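Local coordinates for protein lipase-specific foldase (PDB 2ES4) that assists the folding of the extracellular lipase during its passage through the periplasm, acting as a dedicated, largely helical chaperone, at residues B[176-179]-B[185-188]; B[237-242]-B[258-263]; B[284-289]-B[313-318]. All coordinates share one frame; numbering follows the deposited sequence.

Contact 1 (B[176-179]-B[185-188])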
loop_
_atom_site.group_PDB
_atom_site.type_symbol
_atom_site.label_atom_id
_atom_site.label_comp_id
_atom_site.label_asym_id
_atom_site.label_seq_id
_atom_site.Cartn_x
_atom_site.Cartn_y
_atom_site.Cartn_z
ATOM N N TRP B 176 -9.250 1.173 -30.100
ATOM C CA TRP B 176 -8.834 1.636 -28.786
ATOM C C TRP B 176 -8.296 0.550 -27.865
ATOM O O TRP B 176 -7.826 0.853 -26.768
ATOM C CB TRP B 176 -9.940 2.404 -28.073
ATOM C CG TRP B 176 -10.317 3.675 -28.745
ATOM C CD1 TRP B 176 -11.274 3.836 -29.702
ATOM C CD2 TRP B 176 -9.747 4.968 -28.521
ATOM N NE1 TRP B 176 -11.341 5.149 -30.096
ATOM C CE2 TRP B 176 -10.419 5.872 -29.392
ATOM C CE3 TRP B 176 -8.741 5.460 -27.670
ATOM C CZ2 TRP B 176 -10.114 7.250 -29.433
ATOM C CZ3 TRP B 176 -8.439 6.823 -27.709
ATOM C CH2 TRP B 176 -9.126 7.707 -28.589
ATOM N N ALA B 177 -8.288 -0.694 -28.333
ATOM C CA ALA B 177 -7.786 -1.817 -27.540
ATOM C C ALA B 177 -6.305 -1.673 -27.229
ATOM O O ALA B 177 -5.865 -1.973 -26.116
ATOM C CB ALA B 177 -8.024 -3.103 -28.260
ATOM N N GLU B 178 -5.557 -1.169 -28.209
ATOM C CA GLU B 178 -4.127 -0.955 -28.065
ATOM C C GLU B 178 -3.762 0.123 -27.037
ATOM O O GLU B 178 -2.987 -0.142 -26.120
ATOM C CB GLU B 178 -3.467 -0.659 -29.433
ATOM C CG GLU B 178 -2.014 -0.173 -29.361
ATOM C CD GLU B 178 -1.073 -1.226 -28.798
ATOM O OE1 GLU B 178 0.088 -0.880 -28.532
ATOM O OE2 GLU B 178 -1.488 -2.396 -28.619
ATOM N N PRO B 179 -4.293 1.353 -27.188
ATOM C CA PRO B 179 -3.957 2.393 -26.220
ATOM C C PRO B 179 -4.494 2.108 -24.822
ATOM O O PRO B 179 -3.880 2.489 -23.840
ATOM C CB PRO B 179 -4.593 3.628 -26.843
ATOM C CG PRO B 179 -5.737 3.116 -27.539
ATOM C CD PRO B 179 -5.181 1.923 -28.217
ATOM N N GLN B 185 -0.976 -5.227 -20.960
ATOM C CA GLN B 185 -0.792 -6.571 -21.495
ATOM C C GLN B 185 0.658 -7.022 -21.472
ATOM O O GLN B 185 0.955 -8.100 -20.972
ATOM C CB GLN B 185 -1.325 -6.658 -22.925
ATOM C CG GLN B 185 -2.848 -6.696 -23.030
ATOM C CD GLN B 185 -3.456 -8.030 -22.620
ATOM O OE1 GLN B 185 -4.675 -8.161 -22.541
ATOM N NE2 GLN B 185 -2.614 -9.027 -22.375
ATOM N N ARG B 186 1.557 -6.159 -21.944
ATOM C CA ARG B 186 2.993 -6.452 -21.981
ATOM C C ARG B 186 3.524 -6.665 -20.573
ATOM O O ARG B 186 4.111 -7.704 -20.291
ATOM C CB ARG B 186 3.770 -5.306 -22.618
ATOM C CG ARG B 186 3.163 -4.784 -23.875
ATOM C CD ARG B 186 3.985 -3.653 -24.477
ATOM N NE ARG B 186 3.168 -2.727 -25.266
ATOM C CZ ARG B 186 2.400 -3.068 -26.302
ATOM N NH1 ARG B 186 2.320 -4.330 -26.712
ATOM N NH2 ARG B 186 1.688 -2.143 -26.919
ATOM N N ARG B 187 3.242 -5.701 -19.694
ATOM C CA ARG B 187 3.656 -5.730 -18.289
ATOM C C ARG B 187 3.342 -7.080 -17.641
ATOM O O ARG B 187 4.242 -7.755 -17.140
ATOM C CB ARG B 187 2.944 -4.611 -17.521
ATOM C CG ARG B 187 3.386 -4.421 -16.072
ATOM C CD ARG B 187 2.604 -3.297 -15.397
ATOM N NE ARG B 187 1.218 -3.660 -15.080
ATOM C CZ ARG B 187 0.264 -2.787 -14.751
ATOM N NH1 ARG B 187 0.533 -1.489 -14.702
ATOM N NH2 ARG B 187 -0.953 -3.207 -14.442
ATOM N N GLN B 188 2.081 -7.498 -17.748
ATOM C CA GLN B 188 1.623 -8.760 -17.177
ATOM C C GLN B 188 2.244 -9.980 -17.837
ATOM O O GLN B 188 2.822 -10.813 -17.146
ATOM C CB GLN B 188 0.106 -8.857 -17.239
ATOM C CG GLN B 188 -0.619 -7.802 -16.429
ATOM C CD GLN B 188 -2.122 -7.904 -16.564
ATOM O OE1 GLN B 188 -2.668 -7.785 -17.661
ATOM N NE2 GLN B 188 -2.801 -8.129 -15.448
#

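Contact 2 (B[237-242]-B[258-263])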
loop_
_atom_site.group_PDB
_atom_site.type_symbol
_atom_site.label_atom_id
_atom_site.label_comp_id
_atom_site.label_asym_id
_atom_site.label_seq_id
_atom_site.Cartn_x
_atom_site.Cartn_y
_atom_site.Cartn_z
ATOM N N VAL B 237 19.632 6.457 -2.483
ATOM C CA VAL B 237 19.209 6.174 -1.112
ATOM C C VAL B 237 20.037 5.008 -0.562
ATOM O O VAL B 237 20.506 5.062 0.574
ATOM C CB VAL B 237 17.704 5.809 -1.053
ATOM C CG1 VAL B 237 17.295 5.409 0.352
ATOM C CG2 VAL B 237 16.870 6.971 -1.532
ATOM N N THR B 238 20.243 3.982 -1.390
ATOM C CA THR B 238 21.016 2.804 -0.995
ATOM C C THR B 238 22.467 3.136 -0.648
ATOM O O THR B 238 23.032 2.531 0.263
ATOM C CB THR B 238 20.991 1.713 -2.087
ATOM O OG1 THR B 238 19.637 1.324 -2.337
ATOM C CG2 THR B 238 21.783 0.482 -1.664
ATOM N N LYS B 239 23.059 4.101 -1.354
ATOM C CA LYS B 239 24.443 4.495 -1.082
ATOM C C LYS B 239 24.572 5.046 0.333
ATOM O O LYS B 239 25.522 4.723 1.049
ATOM C CB LYS B 239 24.918 5.548 -2.071
ATOM C CG LYS B 239 24.927 5.085 -3.517
ATOM C CD LYS B 239 25.534 6.122 -4.426
ATOM C CE LYS B 239 26.994 6.207 -4.146
ATOM N NZ LYS B 239 27.748 4.970 -4.436
ATOM N N ILE B 240 23.574 5.829 0.742
ATOM C CA ILE B 240 23.549 6.412 2.078
ATOM C C ILE B 240 23.341 5.306 3.112
ATOM O O ILE B 240 24.079 5.233 4.100
ATOM C CB ILE B 240 22.432 7.470 2.212
ATOM C CG1 ILE B 240 22.686 8.621 1.233
ATOM C CG2 ILE B 240 22.367 8.000 3.644
ATOM C CD1 ILE B 240 21.613 9.689 1.221
ATOM N N ALA B 241 22.373 4.426 2.848
ATOM C CA ALA B 241 22.058 3.312 3.744
ATOM C C ALA B 241 23.258 2.404 3.973
ATOM O O ALA B 241 23.526 2.010 5.107
ATOM C CB ALA B 241 20.890 2.508 3.205
ATOM N N ASP B 242 24.010 2.132 2.905
ATOM C CA ASP B 242 25.200 1.284 2.985
ATOM C C ASP B 242 26.280 1.875 3.885
ATOM O O ASP B 242 26.911 1.148 4.655
ATOM C CB ASP B 242 25.783 1.014 1.596
ATOM C CG ASP B 242 24.904 0.109 0.748
ATOM O OD1 ASP B 242 24.193 -0.758 1.306
ATOM O OD2 ASP B 242 24.924 0.267 -0.491
ATOM N N ALA B 258 29.753 13.010 -1.045
ATOM C CA ALA B 258 30.126 14.198 -1.816
ATOM C C ALA B 258 30.670 13.876 -3.188
ATOM O O ALA B 258 30.402 14.604 -4.147
ATOM C CB ALA B 258 31.110 15.046 -1.054
ATOM N N GLN B 259 31.383 12.756 -3.291
ATOM C CA GLN B 259 31.958 12.349 -4.567
ATOM C C GLN B 259 31.071 11.442 -5.410
ATOM O O GLN B 259 31.531 10.863 -6.396
ATOM C CB GLN B 259 33.344 11.730 -4.371
ATOM C CG GLN B 259 33.375 10.474 -3.526
ATOM C CD GLN B 259 34.758 9.881 -3.431
ATOM O OE1 GLN B 259 35.716 10.562 -3.062
ATOM N NE2 GLN B 259 34.876 8.599 -3.766
ATOM N N THR B 260 29.809 11.292 -5.006
ATOM C CA THR B 260 28.863 10.472 -5.752
ATOM C C THR B 260 27.545 11.206 -5.969
ATOM O O THR B 260 27.110 11.379 -7.109
ATOM C CB THR B 260 28.603 9.125 -5.076
ATOM O OG1 THR B 260 28.199 9.323 -3.714
ATOM C CG2 THR B 260 29.846 8.226 -5.118
ATOM N N LEU B 261 26.933 11.674 -4.884
ATOM C CA LEU B 261 25.662 12.396 -4.967
ATOM C C LEU B 261 25.798 13.909 -4.971
ATOM O O LEU B 261 24.837 14.618 -5.278
ATOM C CB LEU B 261 24.728 11.971 -3.832
ATOM C CG LEU B 261 24.387 10.482 -3.731
ATOM C CD1 LEU B 261 23.394 10.268 -2.599
ATOM C CD2 LEU B 261 23.812 9.993 -5.053
ATOM N N GLY B 262 26.985 14.404 -4.632
ATOM C CA GLY B 262 27.192 15.839 -4.605
ATOM C C GLY B 262 27.268 16.380 -3.192
ATOM O O GLY B 262 26.774 15.735 -2.254
ATOM N N PRO B 263 27.856 17.579 -3.005
ATOM C CA PRO B 263 28.007 18.221 -1.691
ATOM C C PRO B 263 26.735 18.554 -0.907
ATOM O O PRO B 263 26.758 18.535 0.327
ATOM C CB PRO B 263 28.832 19.466 -2.014
ATOM C CG PRO B 263 28.460 19.752 -3.404
ATOM C CD PRO B 263 28.446 18.425 -4.060
#

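Contact 3 (B[284-289]-B[313-318])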
loop_
_atom_site.group_PDB
_atom_site.type_symbol
_atom_site.label_atom_id
_atom_site.label_comp_id
_atom_site.label_asym_id
_atom_site.label_seq_id
_atom_site.Cartn_x
_atom_site.Cartn_y
_atom_site.Cartn_z
ATOM N N GLN B 284 21.069 6.623 25.476
ATOM C CA GLN B 284 21.909 5.827 26.371
ATOM C C GLN B 284 22.049 6.460 27.756
ATOM O O GLN B 284 22.086 5.744 28.761
ATOM C CB GLN B 284 23.285 5.581 25.760
ATOM C CG GLN B 284 23.268 4.652 24.554
ATOM N N ALA B 285 22.092 7.793 27.809
ATOM C CA ALA B 285 22.196 8.516 29.085
ATOM C C ALA B 285 20.881 8.362 29.836
ATOM O O ALA B 285 20.866 8.103 31.041
ATOM C CB ALA B 285 22.500 9.982 28.853
ATOM N N TYR B 286 19.780 8.463 29.096
ATOM C CA TYR B 286 18.456 8.291 29.664
ATOM C C TYR B 286 18.324 6.861 30.201
ATOM O O TYR B 286 17.779 6.660 31.284
ATOM C CB TYR B 286 17.389 8.560 28.600
ATOM C CG TYR B 286 16.088 7.818 28.818
ATOM C CD1 TYR B 286 15.189 8.217 29.824
ATOM C CD2 TYR B 286 15.795 6.657 28.076
ATOM C CE1 TYR B 286 14.037 7.466 30.092
ATOM C CE2 TYR B 286 14.652 5.901 28.336
ATOM C CZ TYR B 286 13.782 6.309 29.345
ATOM O OH TYR B 286 12.663 5.568 29.606
ATOM N N ALA B 287 18.777 5.887 29.410
ATOM C CA ALA B 287 18.705 4.471 29.782
ATOM C C ALA B 287 19.318 4.172 31.147
ATOM O O ALA B 287 18.795 3.338 31.885
ATOM C CB ALA B 287 19.341 3.603 28.718
ATOM N N ALA B 288 20.399 4.874 31.486
ATOM C CA ALA B 288 21.057 4.700 32.786
ATOM C C ALA B 288 20.152 5.203 33.908
ATOM O O ALA B 288 20.049 4.570 34.962
ATOM C CB ALA B 288 22.382 5.425 32.819
ATOM N N GLU B 289 19.467 6.319 33.652
ATOM C CA GLU B 289 18.537 6.909 34.615
ATOM C C GLU B 289 17.285 6.059 34.741
ATOM O O GLU B 289 16.729 5.911 35.833
ATOM C CB GLU B 289 18.160 8.332 34.198
ATOM C CG GLU B 289 19.194 9.387 34.534
ATOM C CD GLU B 289 19.385 9.554 36.027
ATOM O OE1 GLU B 289 20.257 8.858 36.587
ATOM O OE2 GLU B 289 18.656 10.361 36.643
ATOM N N GLN B 313 10.240 14.172 30.690
ATOM C CA GLN B 313 11.100 15.280 31.099
ATOM C C GLN B 313 12.411 15.321 30.328
ATOM O O GLN B 313 12.972 16.394 30.105
ATOM C CB GLN B 313 11.393 15.204 32.596
ATOM C CG GLN B 313 10.152 15.201 33.472
ATOM C CD GLN B 313 10.469 14.976 34.935
ATOM O OE1 GLN B 313 11.181 14.037 35.297
ATOM N NE2 GLN B 313 9.930 15.836 35.789
ATOM N N THR B 314 12.876 14.149 29.904
ATOM C CA THR B 314 14.137 14.015 29.178
ATOM C C THR B 314 14.038 14.293 27.675
ATOM O O THR B 314 14.953 14.876 27.084
ATOM C CB THR B 314 14.729 12.594 29.390
ATOM O OG1 THR B 314 14.859 12.338 30.796
ATOM C CG2 THR B 314 16.097 12.456 28.739
ATOM N N PHE B 315 12.956 13.829 27.061
ATOM C CA PHE B 315 12.750 13.985 25.628
ATOM C C PHE B 315 11.568 14.902 25.391
ATOM O O PHE B 315 10.412 14.476 25.468
ATOM C CB PHE B 315 12.496 12.616 25.001
ATOM C CG PHE B 315 13.601 11.636 25.224
ATOM C CD1 PHE B 315 14.803 11.738 24.501
ATOM C CD2 PHE B 315 13.459 10.615 26.175
ATOM C CE1 PHE B 315 15.860 10.829 24.725
ATOM C CE2 PHE B 315 14.502 9.706 26.406
ATOM C CZ PHE B 315 15.704 9.811 25.682
ATOM N N THR B 316 11.864 16.170 25.120
ATOM C CA THR B 316 10.821 17.159 24.912
ATOM C C THR B 316 10.598 17.606 23.475
ATOM O O THR B 316 9.660 18.359 23.195
ATOM C CB THR B 316 11.011 18.358 25.834
ATOM O OG1 THR B 316 12.308 18.925 25.634
ATOM C CG2 THR B 316 10.865 17.929 27.301
ATOM N N ALA B 317 11.469 17.165 22.566
ATOM C CA ALA B 317 11.288 17.459 21.141
ATOM C C ALA B 317 10.087 16.580 20.781
ATOM O O ALA B 317 10.041 15.413 21.196
ATOM C CB ALA B 317 12.504 17.031 20.337
ATOM N N PRO B 318 9.079 17.132 20.072
ATOM C CA PRO B 318 7.901 16.334 19.706
ATOM C C PRO B 318 8.209 14.976 19.070
ATOM O O PRO B 318 9.035 14.876 18.159
ATOM C CB PRO B 318 7.164 17.250 18.744
ATOM C CG PRO B 318 7.474 18.613 19.296
ATOM C CD PRO B 318 8.943 18.515 19.568
#

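Contact 1 (B[176-179]-B[185-188])
Glu178 and Arg186 supply the whole of this contact, which joins two turns of one helix, 177-198, through a surface salt bridge. OE1 of Glu178 lies 2.6 Å from NH2 of Arg186, at the edge of the guanidinium and in its plane. The approach is short but poorly aligned, with an N-H...O angle of only 115°, so as a hydrogen bond it is weak and the attraction is probably mostly electrostatic. It is also one-pronged: OE2 of Glu178 stays 3.6 Å from the same NH2 of Arg186, and the carboxylate plane is turned 41° from that of the guanidinium, so the two groups do not form a side-on pair of bonds. Eight positions separate the partners, about two helical turns, and long side chains suit such a span. Glu178 swings its CG away from the backbone N, next to the carbonyl carbon (chi1 170°), then bends at chi2 to carry the acid along the helix surface. Arg186 answers with a chain extended from CG to NE, and the two side chains meet at about a right angle. Within the helical scaffold of this chaperone the pair spans from the first turn of helix 177-198 to its third. An acidic residue suits a first turn, because a negative charge near the N-terminal end would probably interact favourably with the helix dipole; Pro179 fits there too, since first-turn N-H groups are not needed for the helix's own i to i-4 bonds. The neighbours face elsewhere: buried Trp176 packs on helix 120-137 and makes a cation-pi contact with Arg81, while Gln185 and the buried Gln188 touch Leu162 of helix 155-172. Gln188 also donates through NE2 to the backbone of another protein chain, presumably the client lipase.

Contact 2 (B[237-242]-B[258-263])
Lys239 lays the end of its aliphatic chain against Thr260, and the two side chains reach toward each other tip to tip. The touching atom of the lysine is CE, which sits 3.4 Å from OG1 and a rather tight 3.5 Å from CB of Thr260; its NZ turns off beside the methyl, 3.9 Å from Thr260 CG2. Bends at chi3 and chi4 (70° and 63°) bring CE against the threonine. The hydroxyl of Thr260 is engaged within its own turn, bonding to the backbone O atoms of Gln256 and Ile257, carbonyls in the last turn of helix 250-258. A threonine suits the spot because it can tie down these helix-end carbonyls and still offer carbon to the lysine. Beside this polar pair Leu261 brings a branched apolar end to helix 221-245. Its CD1 meets CG1 of Ile240 at 4.2 Å, and CD2 stands 4.3 Å from CD of Lys239, so each methyl takes a different partner. Ile240 is buried, as befits a residue that also touches Met253 and Ile257 of helix 250-258, Met272 of helix 263-294 and an apolar side chain of another protein chain. Gly262 occupies the N-cap position of the helix begun by Pro263, a residue at home in a first turn, and its positive phi, combined with its psi, suits glycine. A short connection between two successive helices, 250-258 and 263-294, thus packs against a third, 221-245, as in helical bundles and other all-helical folds, with Ile240 buried, Leu261 partly covered, and Lys239 and Thr260 toward the surface.

Contact 3 (B[284-289]-B[313-318])
Aromatic interaction dominates between Tyr286 and Phe315, which form a T-shaped (edge-to-face) pair. The edge of the phenylalanine points at the face of the tyrosine, with ring centroids 5.2 Å apart and planes inclined at 71°. CE2 of Phe315 leads, standing 3.4 Å from CG of Tyr286, so it comes over the ring near its rim on the backbone side and not over its middle. A chi1 of 152° turns the tyrosine ring away from its backbone N, though short of a full anti position, and presents that face to the phenylalanine. Apolar contacts flank the pair. Tyr286 CB sets its methylene 3.6 Å from CZ at the edge of the Phe315 ring and, more loosely, 4.1 Å from CG2 of Thr314, an aliphatic pair. The same threonine methyl lies 3.9 Å above the plane of the Phe315 ring, over its centre, and so covers one face of it. Polar ends are satisfied outside the two segments: Tyr286 OH hydrogen-bonds to OD2 of Asp328, and Thr314 OG1 to the O of Leu310, a bond back into its own helix. Tyrosine thus suits a buried place where a flat face must end in a polar group, while phenylalanine needs no such partner. Helix 300-314 ends here, Phe315 being the first residue to leave it. Tyr286, on helix 263-294, also leans on Ile307, Leu310 and Arg311 of helix 300-314, while Phe315 meets Trp279 and rests on Glu320 and Ala324 of helix 320-328, so three helices converge on the aromatic pair.

The contacts follow one another along the chain and do not touch. Contact 1 lies on helix 177-198; contact 2 joins helix 221-245 to the loop before helix 263-294; contact 3 lies further along that long helix, where the end of helix 300-314 packs on it. Centre to centre, contacts 1 and 2 are about 38 Å apart and contacts 2 and 3 about 31 Å, with about 56 Å between contacts 1 and 3, which lie on opposite sides of the chain's centre. Helix 263-294 is therefore the link between contacts 2 and 3. Such spacing fits an elongated, largely helical chain in which these contacts are separate local joins, a shape consistent with reaching along its lipase client.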